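Side-chain contacts in aminotransferase (Bacillus subtilis, PDB 6L1O), which is a pyridoxal-phosphate-dependent aminotransferase encoded in the operon for biosynthesis of the dipeptide antibiotic bacilysin: residues T90-P93 with E94-V97; A80-Y83 with K84-G88; Q259-N262 with E263-H267; L107-L110 with T111-L115. All blocks are in the same frame, centred on the assembly; numbering follows the deposited sequence.

Contact 1 of 4, residues T90-P93 with E94-V97; sequences TINP and ETEV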
ATOM      1  N   THR B  90     -12.370  23.919   7.502  1.00 24.84           N
ATOM      2  CA  THR B  90     -11.406  23.832   8.569  1.00 26.76           C
ATOM      3  C   THR B  90     -11.101  22.387   8.921  1.00 27.26           C
ATOM      4  O   THR B  90     -11.992  21.651   9.338  1.00 24.85           O
ATOM      5  CB  THR B  90     -11.910  24.547   9.858  1.00 30.98           C
ATOM      6  OG1 THR B  90     -11.965  25.946   9.620  1.00 32.38           O
ATOM      7  CG2 THR B  90     -10.909  24.305  11.013  1.00 32.82           C
ATOM      8  N   ILE B  91      -9.829  22.021   8.794  1.00 26.73           N
ATOM      9  CA  ILE B  91      -9.355  20.659   9.093  1.00 27.74           C
ATOM     10  C   ILE B  91      -8.227  20.731  10.120  1.00 27.29           C
ATOM     11  O   ILE B  91      -7.283  21.479   9.930  1.00 26.08           O
ATOM     12  CB  ILE B  91      -8.822  19.960   7.814  1.00 27.09           C
ATOM     13  CG1 ILE B  91      -9.923  19.768   6.755  1.00 27.57           C
ATOM     14  CG2 ILE B  91      -8.174  18.639   8.158  1.00 28.20           C
ATOM     15  CD1 ILE B  91     -11.055  18.856   7.143  1.00 27.94           C
ATOM     16  N   ASN B  92      -8.325  19.953  11.196  1.00 26.75           N
ATOM     17  CA  ASN B  92      -7.214  19.785  12.123  1.00 25.94           C
ATOM     18  C   ASN B  92      -6.148  18.843  11.544  1.00 22.49           C
ATOM     19  O   ASN B  92      -6.391  17.671  11.452  1.00 20.29           O
ATOM     20  CB  ASN B  92      -7.693  19.208  13.470  1.00 27.14           C
ATOM     21  CG  ASN B  92      -6.614  19.281  14.546  1.00 31.32           C
ATOM     22  OD1 ASN B  92      -5.401  19.270  14.252  1.00 28.52           O
ATOM     23  ND2 ASN B  92      -7.045  19.361  15.809  1.00 37.21           N
ATOM     24  N   PRO B  93      -4.959  19.365  11.173  1.00 20.30           N
ATOM     25  CA  PRO B  93      -4.016  18.470  10.503  1.00 20.63           C
ATOM     26  C   PRO B  93      -3.530  17.313  11.360  1.00 24.66           C
ATOM     27  O   PRO B  93      -3.106  16.287  10.834  1.00 21.52           O
ATOM     28  CB  PRO B  93      -2.845  19.400  10.112  1.00 20.65           C
ATOM     29  CG  PRO B  93      -3.002  20.629  10.951  1.00 21.91           C
ATOM     30  CD  PRO B  93      -4.464  20.759  11.204  1.00 21.33           C
ATOM     31  N   GLU B  94      -3.578  17.485  12.680  1.00 24.87           N
ATOM     32  CA  GLU B  94      -2.991  16.516  13.575  1.00 25.83           C
ATOM     33  C   GLU B  94      -3.969  15.391  13.879  1.00 22.25           C
ATOM     34  O   GLU B  94      -3.544  14.332  14.260  1.00 26.59           O
ATOM     35  CB  GLU B  94      -2.447  17.216  14.856  1.00 29.33           C
ATOM     36  CG  GLU B  94      -1.372  18.255  14.525  1.00 33.50           C
ATOM     37  CD  GLU B  94      -0.574  18.758  15.717  1.00 43.61           C
ATOM     38  OE1 GLU B  94      -0.163  17.944  16.569  1.00 49.37           O
ATOM     39  OE2 GLU B  94      -0.332  19.981  15.806  1.00 50.26           O
ATOM     40  N   THR B  95      -5.273  15.629  13.720  1.00 20.83           N
ATOM     41  CA  THR B  95      -6.267  14.653  14.062  1.00 21.15           C
ATOM     42  C   THR B  95      -7.169  14.225  12.922  1.00 20.63           C
ATOM     43  O   THR B  95      -7.785  13.202  13.017  1.00 20.44           O
ATOM     44  CB  THR B  95      -7.217  15.119  15.188  1.00 22.81           C
ATOM     45  OG1 THR B  95      -7.961  16.229  14.730  1.00 24.10           O
ATOM     46  CG2 THR B  95      -6.419  15.505  16.461  1.00 27.19           C
ATOM     47  N   GLU B  96      -7.270  15.019  11.865  1.00 19.30           N
ATOM     48  CA  GLU B  96      -8.333  14.758  10.877  1.00 20.43           C
ATOM     49  C   GLU B  96      -7.810  14.391   9.476  1.00 16.89           C
ATOM     50  O   GLU B  96      -8.550  14.443   8.525  1.00 16.27           O
ATOM     51  CB  GLU B  96      -9.249  15.959  10.795  1.00 22.35           C
ATOM     52  CG  GLU B  96     -10.042  16.173  12.071  1.00 26.55           C
ATOM     53  CD  GLU B  96     -10.966  17.416  12.054  1.00 34.09           C
ATOM     54  OE1 GLU B  96     -10.563  18.502  11.554  1.00 32.62           O
ATOM     55  OE2 GLU B  96     -12.101  17.300  12.594  1.00 39.60           O
ATOM     56  N   VAL B  97      -6.563  14.025   9.378  1.00 15.72           N
ATOM     57  CA  VAL B  97      -5.953  13.677   8.085  1.00 16.43           C
ATOM     58  C   VAL B  97      -5.239  12.356   8.161  1.00 15.84           C
ATOM     59  O   VAL B  97      -4.471  12.114   9.074  1.00 16.59           O
ATOM     60  CB  VAL B  97      -4.940  14.758   7.648  1.00 15.89           C
ATOM     61  CG1 VAL B  97      -4.360  14.432   6.263  1.00 16.24           C
ATOM     62  CG2 VAL B  97      -5.605  16.138   7.654  1.00 16.77           C
TER
HETATM   63  O   HOH W   1      -4.111  13.693  11.402  1.00 23.01           O
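The carbonyl O of Asn92 accepts two backbone N-H groups from the turn that follows it, Glu96 N at 2.8 Å and, by a longer bond, Thr95 N at 3.3 Å. The carboxylate of Glu96 then reaches back to the start of the turn. Its OE1 takes the N-H of Asn92 at 2.7 Å in a nearly straight bond (173°), met on the anti side. With CG beside the backbone N (chi1 -67°) and the chain extended beyond it, the carboxylate arrives there. Asn92 replies with its own side chain: CG stands anti to the backbone N (chi1 -169°), and OD1 accepts from Glu94 N at 3.0 Å. This is an Asx turn, in the loop between helix 73-87 and strand 97-100. Thr95 OG1 lies against Asn92 CB at 3.2 Å. A water bridges Pro93 O and Val97 N. On the buried side, Ile91 CG2 meets Val97 CG2 at 3.6 Å, the two side chains at about a right angle. Both also touch Val252 of strand 249-253. Glu96 OE1 also forms a salt bridge with Lys228, which hydrogen-bonds Thr90 O as well.

Contact 2 of 4, residues A80-Y83 with K84-G88; sequences AAFY and KREYG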
ATOM      1  N   ALA B  80      -4.357  20.592   5.173  1.00 17.20           N
ATOM      2  CA  ALA B  80      -5.313  21.487   5.873  1.00 17.07           C
ATOM      3  C   ALA B  80      -5.399  22.849   5.157  1.00 16.41           C
ATOM      4  O   ALA B  80      -6.496  23.384   4.983  1.00 16.93           O
ATOM      5  CB  ALA B  80      -4.969  21.628   7.349  1.00 16.03           C
ATOM      6  N   ALA B  81      -4.252  23.397   4.759  1.00 19.63           N
ATOM      7  CA  ALA B  81      -4.187  24.695   4.084  1.00 20.24           C
ATOM      8  C   ALA B  81      -4.928  24.606   2.732  1.00 19.80           C
ATOM      9  O   ALA B  81      -5.665  25.491   2.367  1.00 20.15           O
ATOM     10  CB  ALA B  81      -2.757  25.122   3.876  1.00 17.67           C
ATOM     11  N   PHE B  82      -4.811  23.473   2.075  1.00 14.87           N
ATOM     12  CA  PHE B  82      -5.468  23.258   0.797  1.00 15.93           C
ATOM     13  C   PHE B  82      -6.996  23.230   0.938  1.00 17.87           C
ATOM     14  O   PHE B  82      -7.724  23.883   0.158  1.00 21.00           O
ATOM     15  CB  PHE B  82      -4.964  21.952   0.183  1.00 16.12           C
ATOM     16  CG  PHE B  82      -5.543  21.644  -1.158  1.00 17.28           C
ATOM     17  CD1 PHE B  82      -4.997  22.216  -2.309  1.00 20.18           C
ATOM     18  CD2 PHE B  82      -6.605  20.752  -1.290  1.00 18.30           C
ATOM     19  CE1 PHE B  82      -5.505  21.912  -3.554  1.00 20.45           C
ATOM     20  CE2 PHE B  82      -7.118  20.431  -2.577  1.00 20.50           C
ATOM     21  CZ  PHE B  82      -6.563  21.006  -3.688  1.00 20.94           C
ATOM     22  N   TYR B  83      -7.495  22.514   1.929  1.00 18.35           N
ATOM     23  CA  TYR B  83      -8.927  22.418   2.130  1.00 18.54           C
ATOM     24  C   TYR B  83      -9.559  23.760   2.527  1.00 19.80           C
ATOM     25  O   TYR B  83     -10.706  24.029   2.214  1.00 21.01           O
ATOM     26  CB  TYR B  83      -9.292  21.315   3.148  1.00 17.05           C
ATOM     27  CG  TYR B  83      -9.846  20.128   2.404  1.00 14.67           C
ATOM     28  CD1 TYR B  83     -11.201  19.870   2.393  1.00 16.47           C
ATOM     29  CD2 TYR B  83      -9.023  19.324   1.633  1.00 16.35           C
ATOM     30  CE1 TYR B  83     -11.727  18.814   1.706  1.00 14.42           C
ATOM     31  CE2 TYR B  83      -9.558  18.250   0.894  1.00 17.43           C
ATOM     32  CZ  TYR B  83     -10.912  18.009   0.942  1.00 16.61           C
ATOM     33  OH  TYR B  83     -11.413  16.948   0.228  1.00 19.34           O
ATOM     34  N   LYS B  84      -8.785  24.573   3.207  1.00 20.51           N
ATOM     35  CA  LYS B  84      -9.218  25.908   3.572  1.00 24.72           C
ATOM     36  C   LYS B  84      -9.264  26.824   2.340  1.00 22.99           C
ATOM     37  O   LYS B  84     -10.288  27.475   2.113  1.00 25.66           O
ATOM     38  CB  LYS B  84      -8.295  26.498   4.617  1.00 28.04           C
ATOM     39  CG  LYS B  84      -8.861  27.723   5.335  1.00 33.99           C
ATOM     40  CD  LYS B  84     -10.292  27.422   5.850  1.00 39.79           C
ATOM     41  CE  LYS B  84     -10.659  28.204   7.112  1.00 46.99           C
ATOM     42  NZ  LYS B  84     -10.256  29.648   7.051  1.00 51.61           N
ATOM     43  N   ARG B  85      -8.218  26.798   1.519  1.00 21.59           N
ATOM     44  CA  ARG B  85      -8.108  27.648   0.331  1.00 22.21           C
ATOM     45  C   ARG B  85      -9.142  27.267  -0.710  1.00 25.86           C
ATOM     46  O   ARG B  85      -9.762  28.137  -1.313  1.00 24.82           O
ATOM     47  CB  ARG B  85      -6.706  27.547  -0.260  1.00 23.30           C
ATOM     48  CG  ARG B  85      -6.442  28.422  -1.493  1.00 25.98           C
ATOM     49  CD  ARG B  85      -5.176  28.082  -2.249  1.00 25.36           C
ATOM     50  NE  ARG B  85      -5.280  26.871  -3.074  1.00 25.75           N
ATOM     51  CZ  ARG B  85      -4.257  26.251  -3.651  1.00 26.86           C
ATOM     52  NH1 ARG B  85      -3.011  26.716  -3.563  1.00 27.41           N
ATOM     53  NH2 ARG B  85      -4.476  25.170  -4.385  1.00 30.54           N
ATOM     54  N   GLU B  86      -9.356  25.963  -0.921  1.00 20.93           N
ATOM     55  CA  GLU B  86     -10.172  25.497  -2.003  1.00 23.42           C
ATOM     56  C   GLU B  86     -11.633  25.438  -1.658  1.00 23.08           C
ATOM     57  O   GLU B  86     -12.462  25.731  -2.495  1.00 25.07           O
ATOM     58  CB  GLU B  86      -9.716  24.100  -2.519  1.00 23.78           C
ATOM     59  CG  GLU B  86      -8.394  24.123  -3.263  1.00 23.19           C
ATOM     60  CD  GLU B  86      -8.374  25.113  -4.434  1.00 26.33           C
ATOM     61  OE1 GLU B  86      -9.302  25.078  -5.250  1.00 33.96           O
ATOM     62  OE2 GLU B  86      -7.418  25.895  -4.557  1.00 27.03           O
ATOM     63  N   TYR B  87     -11.949  25.015  -0.444  1.00 24.26           N
ATOM     64  CA  TYR B  87     -13.341  24.713  -0.049  1.00 22.53           C
ATOM     65  C   TYR B  87     -13.847  25.447   1.151  1.00 24.77           C
ATOM     66  O   TYR B  87     -15.003  25.292   1.547  1.00 27.33           O
ATOM     67  CB  TYR B  87     -13.446  23.210   0.189  1.00 22.61           C
ATOM     68  CG  TYR B  87     -12.979  22.409  -0.982  1.00 22.91           C
ATOM     69  CD1 TYR B  87     -13.618  22.492  -2.203  1.00 22.43           C
ATOM     70  CD2 TYR B  87     -11.851  21.579  -0.882  1.00 25.28           C
ATOM     71  CE1 TYR B  87     -13.156  21.735  -3.323  1.00 25.59           C
ATOM     72  CE2 TYR B  87     -11.416  20.832  -1.964  1.00 22.47           C
ATOM     73  CZ  TYR B  87     -12.048  20.911  -3.172  1.00 24.09           C
ATOM     74  OH  TYR B  87     -11.578  20.147  -4.222  1.00 26.07           O
ATOM     75  N   GLY B  88     -12.995  26.233   1.770  1.00 25.46           N
ATOM     76  CA  GLY B  88     -13.404  26.965   2.953  1.00 29.29           C
ATOM     77  C   GLY B  88     -13.570  26.097   4.184  1.00 31.18           C
ATOM     78  O   GLY B  88     -14.236  26.501   5.148  1.00 31.06           O
TER
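Phe82 and Glu86, one helical turn apart, meet through a CH-pi contact. Glu86 CG lies 3.7 Å from the centroid of the Phe82 ring, over one face and 17° off the normal. The bend at chi2 of Glu86 (-55°) turns its carboxylate toward Arg85. A second ring contact joins Tyr83 and Tyr87. It is edge-to-face: the edge of Tyr87, led by CD2, points at the face of Tyr83. The centroids are 5.0 Å apart and the planes meet at 54°.

Arg85 and Glu86 form a salt bridge next to the Phe82 ring. Arg85 NE donates to Glu86 OE2 at 2.8 Å, using the anti lone pair of that oxygen. Arg85 NH2 adds a weak bond to the same oxygen and also rests 3.5 Å from Phe82 CE1, with ring and guanidinium planes steeply inclined. Arg85 NH1 is taken by Gly286 O.

Backbone bonds of the alpha-helical kind run beneath these side chains. Glu86 N donates to Phe82 O at 2.9 Å and Tyr87 N to Tyr83 O at 3.1 Å. Gly88 leaves the helix with positive phi.

This is the last part of helix 73-87. Tyr83 packs on Phe250 and Val252 of strand 249-253, and its OH bonds to Glu233. Phe82 meets Tyr235 of strand 231-236 edge-to-face, and Tyr87 touches the same tyrosine.

Contact 3 of 4, residues Q259-N262 with E263-H267; sequences QAVN and EFQDH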
ATOM      1  N   GLN B 259      -8.615   7.923  13.269  1.00 18.97           N
ATOM      2  CA  GLN B 259      -7.897   7.121  14.267  1.00 20.85           C
ATOM      3  C   GLN B 259      -7.902   5.642  13.923  1.00 18.61           C
ATOM      4  O   GLN B 259      -6.894   4.984  14.060  1.00 19.39           O
ATOM      5  CB  GLN B 259      -8.521   7.340  15.644  1.00 25.19           C
ATOM      6  CG  GLN B 259      -7.773   6.660  16.776  1.00 29.38           C
ATOM      7  CD  GLN B 259      -8.631   6.558  18.044  1.00 39.68           C
ATOM      8  OE1 GLN B 259      -9.625   7.273  18.215  1.00 45.27           O
ATOM      9  NE2 GLN B 259      -8.258   5.643  18.937  1.00 50.61           N
ATOM     10  N   ALA B 260      -9.038   5.119  13.471  1.00 18.20           N
ATOM     11  CA  ALA B 260      -9.128   3.715  13.073  1.00 16.37           C
ATOM     12  C   ALA B 260      -8.217   3.435  11.877  1.00 18.64           C
ATOM     13  O   ALA B 260      -7.488   2.447  11.856  1.00 18.38           O
ATOM     14  CB  ALA B 260     -10.545   3.356  12.743  1.00 20.59           C
ATOM     15  N   VAL B 261      -8.222   4.357  10.905  1.00 18.76           N
ATOM     16  CA  VAL B 261      -7.304   4.274   9.763  1.00 16.45           C
ATOM     17  C   VAL B 261      -5.878   4.193  10.209  1.00 15.85           C
ATOM     18  O   VAL B 261      -5.123   3.333   9.760  1.00 17.24           O
ATOM     19  CB  VAL B 261      -7.475   5.489   8.820  1.00 17.96           C
ATOM     20  CG1 VAL B 261      -6.384   5.462   7.753  1.00 17.97           C
ATOM     21  CG2 VAL B 261      -8.855   5.455   8.182  1.00 18.75           C
ATOM     22  N   ASN B 262      -5.497   5.092  11.108  1.00 18.22           N
ATOM     23  CA  ASN B 262      -4.162   5.170  11.601  1.00 18.06           C
ATOM     24  C   ASN B 262      -3.750   3.922  12.352  1.00 17.40           C
ATOM     25  O   ASN B 262      -2.659   3.433  12.195  1.00 18.13           O
ATOM     26  CB  ASN B 262      -4.008   6.377  12.519  1.00 20.25           C
ATOM     27  CG  ASN B 262      -3.832   7.694  11.777  1.00 20.96           C
ATOM     28  OD1 ASN B 262      -3.430   7.755  10.612  1.00 19.96           O
ATOM     29  ND2 ASN B 262      -4.052   8.766  12.502  1.00 24.48           N
ATOM     30  N   GLU B 263      -4.670   3.359  13.132  1.00 19.24           N
ATOM     31  CA  GLU B 263      -4.387   2.107  13.800  1.00 17.47           C
ATOM     32  C   GLU B 263      -4.095   0.954  12.839  1.00 18.03           C
ATOM     33  O   GLU B 263      -3.101   0.257  12.982  1.00 17.34           O
ATOM     34  CB  GLU B 263      -5.516   1.800  14.788  1.00 23.27           C
ATOM     35  CG  GLU B 263      -5.417   2.759  16.023  1.00 27.32           C
ATOM     36  CD  GLU B 263      -6.657   2.788  16.923  1.00 32.91           C
ATOM     37  OE1 GLU B 263      -7.524   1.917  16.815  1.00 42.43           O
ATOM     38  OE2 GLU B 263      -6.793   3.705  17.749  1.00 35.82           O
ATOM     39  N   PHE B 264      -4.952   0.774  11.849  1.00 16.71           N
ATOM     40  CA  PHE B 264      -4.761  -0.208  10.803  1.00 16.46           C
ATOM     41  C   PHE B 264      -3.450  -0.029  10.102  1.00 17.14           C
ATOM     42  O   PHE B 264      -2.627  -0.910   9.983  1.00 16.58           O
ATOM     43  CB  PHE B 264      -5.904  -0.104   9.763  1.00 16.61           C
ATOM     44  CG  PHE B 264      -5.881  -1.199   8.736  1.00 20.00           C
ATOM     45  CD1 PHE B 264      -6.702  -2.311   8.834  1.00 22.69           C
ATOM     46  CD2 PHE B 264      -5.082  -1.075   7.607  1.00 17.80           C
ATOM     47  CE1 PHE B 264      -6.652  -3.335   7.861  1.00 21.74           C
ATOM     48  CE2 PHE B 264      -5.048  -2.067   6.657  1.00 19.88           C
ATOM     49  CZ  PHE B 264      -5.823  -3.185   6.774  1.00 17.90           C
ATOM     50  N   GLN B 265      -3.236   1.175   9.615  1.00 16.72           N
ATOM     51  CA  GLN B 265      -2.042   1.469   8.850  1.00 16.34           C
ATOM     52  C   GLN B 265      -0.738   1.354   9.642  1.00 17.25           C
ATOM     53  O   GLN B 265       0.310   1.035   9.057  1.00 14.56           O
ATOM     54  CB  GLN B 265      -2.260   2.850   8.161  1.00 19.47           C
ATOM     55  CG  GLN B 265      -2.560   2.593   6.759  1.00 24.01           C
ATOM     56  CD  GLN B 265      -2.903   3.741   5.839  1.00 21.89           C
ATOM     57  OE1 GLN B 265      -3.469   3.463   4.785  1.00 22.56           O
ATOM     58  NE2 GLN B 265      -2.658   5.001   6.233  1.00 18.50           N
ATOM     59  N   ASP B 266      -0.788   1.517  10.978  1.00 15.28           N
ATOM     60  CA  ASP B 266       0.385   1.348  11.790  1.00 16.74           C
ATOM     61  C   ASP B 266       0.899  -0.097  11.707  1.00 17.10           C
ATOM     62  O   ASP B 266       2.099  -0.348  11.928  1.00 19.44           O
ATOM     63  CB  ASP B 266       0.098   1.716  13.284  1.00 18.01           C
ATOM     64  CG  ASP B 266       0.085   3.193  13.566  1.00 24.53           C
ATOM     65  OD1 ASP B 266       0.525   4.036  12.731  1.00 21.55           O
ATOM     66  OD2 ASP B 266      -0.394   3.537  14.683  1.00 25.43           O
ATOM     67  N   HIS B 267      -0.008  -1.031  11.432  1.00 17.53           N
ATOM     68  CA  HIS B 267       0.356  -2.458  11.307  1.00 20.70           C
ATOM     69  C   HIS B 267       0.839  -2.886   9.938  1.00 19.72           C
ATOM     70  O   HIS B 267       1.321  -4.020   9.788  1.00 21.35           O
ATOM     71  CB  HIS B 267      -0.847  -3.318  11.732  1.00 20.99           C
ATOM     72  CG  HIS B 267      -1.092  -3.271  13.221  1.00 25.59           C
ATOM     73  ND1 HIS B 267      -0.597  -4.221  14.088  1.00 23.94           N
ATOM     74  CD2 HIS B 267      -1.705  -2.346  13.994  1.00 24.69           C
ATOM     75  CE1 HIS B 267      -0.951  -3.908  15.326  1.00 24.92           C
ATOM     76  NE2 HIS B 267      -1.595  -2.755  15.297  1.00 26.95           N
TER
HETATM   77  O   HOH W   2      -1.940   6.331   8.740  1.00 18.15           O
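Gln259 and Glu263 face each other across one turn of helix 255-266, joined by a bond from Gln259 NE2 to Glu263 OE2 at 2.7 Å. Both chains are extended beyond CG but leave the helix differently. Gln259 sends CG anti to its backbone N (chi1 -174°), and the chain runs out from the helix roughly at right angles to its axis. Glu263 holds CG beside its own N (chi1 -73°), which carries the carboxylate back over the Gln259 carbonyl. The amide and carboxylate planes stand 78° apart, and NE2 meets OE2 nearly along the C-O axis.

Val261 and Gln265 run alongside each other in the same direction, with CG1 of Val261 4.1 Å from NE2 of Gln265. That amide nitrogen donates to Leu99 O in strand 97-100. It also donates to a water at 2.9 Å, and the same water donates to Asn262 OD1 at 2.8 Å. Asp266 folds its carboxylate back over the Asn262 carbonyl, with CG 3.1 Å from Asn262 O, and forms a salt bridge with Arg70. Beyond it, His267 ND1 bonds to Ser133 of the second subunit.

The polar side chains of this helix therefore serve different neighbours. Gln265 ties it to the sheet edge. The acidic group of Asp266, set against a carbonyl oxygen, would be steadied by the charge of Arg70.

Contact 4 of 4, residues L107-L110 with T111-L115; sequences LYVL and TQCLL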
ATOM      1  N   LEU B 107      -9.691   3.244  -0.246  1.00 15.65           N
ATOM      2  CA  LEU B 107     -10.984   2.557  -0.218  1.00 15.59           C
ATOM      3  C   LEU B 107     -10.892   1.206   0.456  1.00 14.08           C
ATOM      4  O   LEU B 107     -11.833   0.779   1.162  1.00 17.62           O
ATOM      5  CB  LEU B 107     -11.568   2.369  -1.625  1.00 17.46           C
ATOM      6  CG  LEU B 107     -11.938   3.614  -2.424  1.00 16.74           C
ATOM      7  CD1 LEU B 107     -12.107   3.165  -3.879  1.00 18.82           C
ATOM      8  CD2 LEU B 107     -13.198   4.205  -1.884  1.00 19.05           C
ATOM      9  N   TYR B 108      -9.796   0.500   0.273  1.00 14.65           N
ATOM     10  CA  TYR B 108      -9.619  -0.798   0.929  1.00 16.12           C
ATOM     11  C   TYR B 108      -9.483  -0.609   2.451  1.00 17.34           C
ATOM     12  O   TYR B 108     -10.155  -1.284   3.227  1.00 17.70           O
ATOM     13  CB  TYR B 108      -8.413  -1.547   0.377  1.00 15.53           C
ATOM     14  CG  TYR B 108      -8.041  -2.743   1.190  1.00 17.01           C
ATOM     15  CD1 TYR B 108      -8.762  -3.933   1.057  1.00 17.79           C
ATOM     16  CD2 TYR B 108      -6.954  -2.722   2.077  1.00 17.73           C
ATOM     17  CE1 TYR B 108      -8.460  -5.045   1.797  1.00 19.74           C
ATOM     18  CE2 TYR B 108      -6.630  -3.872   2.844  1.00 19.55           C
ATOM     19  CZ  TYR B 108      -7.395  -5.026   2.673  1.00 19.82           C
ATOM     20  OH  TYR B 108      -7.135  -6.145   3.376  1.00 23.43           O
ATOM     21  N   VAL B 109      -8.614   0.302   2.846  1.00 16.25           N
ATOM     22  CA  VAL B 109      -8.357   0.566   4.303  1.00 16.66           C
ATOM     23  C   VAL B 109      -9.642   1.039   4.981  1.00 16.46           C
ATOM     24  O   VAL B 109      -9.984   0.581   6.064  1.00 16.36           O
ATOM     25  CB  VAL B 109      -7.212   1.559   4.480  1.00 16.12           C
ATOM     26  CG1 VAL B 109      -7.042   1.996   5.946  1.00 16.68           C
ATOM     27  CG2 VAL B 109      -5.923   0.991   3.919  1.00 15.14           C
ATOM     28  N   LEU B 110     -10.379   1.930   4.318  1.00 18.50           N
ATOM     29  CA  LEU B 110     -11.550   2.514   4.902  1.00 17.67           C
ATOM     30  C   LEU B 110     -12.611   1.468   5.118  1.00 19.11           C
ATOM     31  O   LEU B 110     -13.185   1.412   6.204  1.00 23.16           O
ATOM     32  CB  LEU B 110     -12.080   3.689   4.085  1.00 17.99           C
ATOM     33  CG  LEU B 110     -11.303   5.009   4.192  1.00 19.17           C
ATOM     34  CD1 LEU B 110     -11.684   5.969   3.057  1.00 18.08           C
ATOM     35  CD2 LEU B 110     -11.533   5.660   5.514  1.00 18.58           C
ATOM     36  N   THR B 111     -12.816   0.590   4.153  1.00 18.37           N
ATOM     37  CA  THR B 111     -13.772  -0.516   4.334  1.00 20.88           C
ATOM     38  C   THR B 111     -13.375  -1.547   5.356  1.00 21.06           C
ATOM     39  O   THR B 111     -14.229  -2.076   6.074  1.00 23.44           O
ATOM     40  CB  THR B 111     -14.126  -1.184   2.999  1.00 20.81           C
ATOM     41  OG1 THR B 111     -12.939  -1.698   2.368  1.00 23.37           O
ATOM     42  CG2 THR B 111     -14.790  -0.187   2.083  1.00 21.09           C
ATOM     43  N   GLN B 112     -12.089  -1.869   5.443  1.00 18.42           N
ATOM     44  CA  GLN B 112     -11.613  -2.746   6.490  1.00 18.82           C
ATOM     45  C   GLN B 112     -11.808  -2.148   7.879  1.00 19.29           C
ATOM     46  O   GLN B 112     -12.094  -2.881   8.859  1.00 18.78           O
ATOM     47  CB  GLN B 112     -10.133  -3.137   6.280  1.00 19.49           C
ATOM     48  CG  GLN B 112      -9.907  -4.035   5.063  1.00 22.17           C
ATOM     49  CD  GLN B 112     -10.315  -5.480   5.366  1.00 25.41           C
ATOM     50  OE1 GLN B 112     -10.019  -5.993   6.455  1.00 27.94           O
ATOM     51  NE2 GLN B 112     -10.941  -6.133   4.423  1.00 23.86           N
ATOM     52  N   CYS B 113     -11.657  -0.839   7.990  1.00 19.24           N
ATOM     53  CA  CYS B 113     -11.862  -0.118   9.259  1.00 19.99           C
ATOM     54  C   CYS B 113     -13.315   0.061   9.694  1.00 20.60           C
ATOM     55  O   CYS B 113     -13.583   0.219  10.888  1.00 21.28           O
ATOM     56  CB  CYS B 113     -11.250   1.258   9.214  1.00 20.68           C
ATOM     57  SG  CYS B 113      -9.490   1.240   9.220  1.00 22.30           S
ATOM     58  N   LEU B 114     -14.235   0.054   8.739  1.00 18.85           N
ATOM     59  CA  LEU B 114     -15.603   0.464   9.026  1.00 22.95           C
ATOM     60  C   LEU B 114     -16.673  -0.594   8.797  1.00 25.24           C
ATOM     61  O   LEU B 114     -17.819  -0.342   9.121  1.00 27.20           O
ATOM     62  CB  LEU B 114     -15.925   1.744   8.237  1.00 22.36           C
ATOM     63  CG  LEU B 114     -15.003   2.951   8.504  1.00 21.32           C
ATOM     64  CD1 LEU B 114     -15.344   4.145   7.643  1.00 22.93           C
ATOM     65  CD2 LEU B 114     -15.116   3.418   9.960  1.00 24.16           C
ATOM     66  N   LEU B 115     -16.311  -1.725   8.174  1.00 23.56           N
ATOM     67  CA  LEU B 115     -17.258  -2.767   7.849  1.00 23.91           C
ATOM     68  C   LEU B 115     -16.877  -4.088   8.494  1.00 25.36           C
ATOM     69  O   LEU B 115     -15.721  -4.527   8.408  1.00 22.95           O
ATOM     70  CB  LEU B 115     -17.381  -2.959   6.331  1.00 23.13           C
ATOM     71  CG  LEU B 115     -18.259  -2.103   5.462  1.00 25.00           C
ATOM     72  CD1 LEU B 115     -18.040  -2.420   3.973  1.00 24.01           C
ATOM     73  CD2 LEU B 115     -19.751  -2.272   5.781  1.00 26.49           C
TER
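Thr111 OG1 sits between two backbone carbonyls of the preceding turn, 2.9 Å from Tyr108 O and 3.0 Å from Leu107 O. Its single proton can serve either one. OG1 reaches both because it lies between the backbone N and the carbonyl carbon (chi1 59°), turned in against the helix. Leu107 O also takes Thr111 N at 3.2 Å, and Tyr108 O takes Gln112 N at 3.0 Å.

Tyr108 and Gln112 meet one helical turn apart. Gln112 CG lies over one face of the Tyr108 ring, 3.8 Å from its centroid, as a CH-pi contact. Gln112 is bent at chi2 (-77°), and its amide plane is inclined 25° to the ring plane. The Tyr108 OH bonds to the same atom of Tyr108 in the second subunit, so this CH-pi contact lies at the dimer interface. Further round, Val109 CG1 approaches Cys113 SG at 4.2 Å.

Helix 103-114 starts at glycine and lysine residues that bind the pyridoxal phosphate, and Leu107 packs on Tyr128 of that site. Leu107 and Thr111 both touch Phe172 of strand 168-174.

All the touching residues are buried. The threonine hydroxyl thus finds its polar partners within its own helix, at carbonyls already engaged by backbone N-H groups. The tyrosine hydroxyl instead makes a hydrogen bond across the dimer interface.

From the N terminus the chain first meets contact 2, on the last turns of helix 73-87. Contact 1 follows after one residue and closes the loop from that helix into strand 97-100. The two touch where Ile91 and Pro93 pack on Ala80 and Thr90 on Lys84. Contact 4 comes next, on helix 103-114. Contact 3 lies much later, on helix 255-266, yet it packs against contact 4: Val261 meets Leu110 and Gln265 meets Val109. The four are in series, so none nests in or crosses another. Contacts 1 and 2 border one end of the mixed sheet at strands 97-100 and 249-253. Contacts 3 and 4 join two helices, and both reach the second subunit.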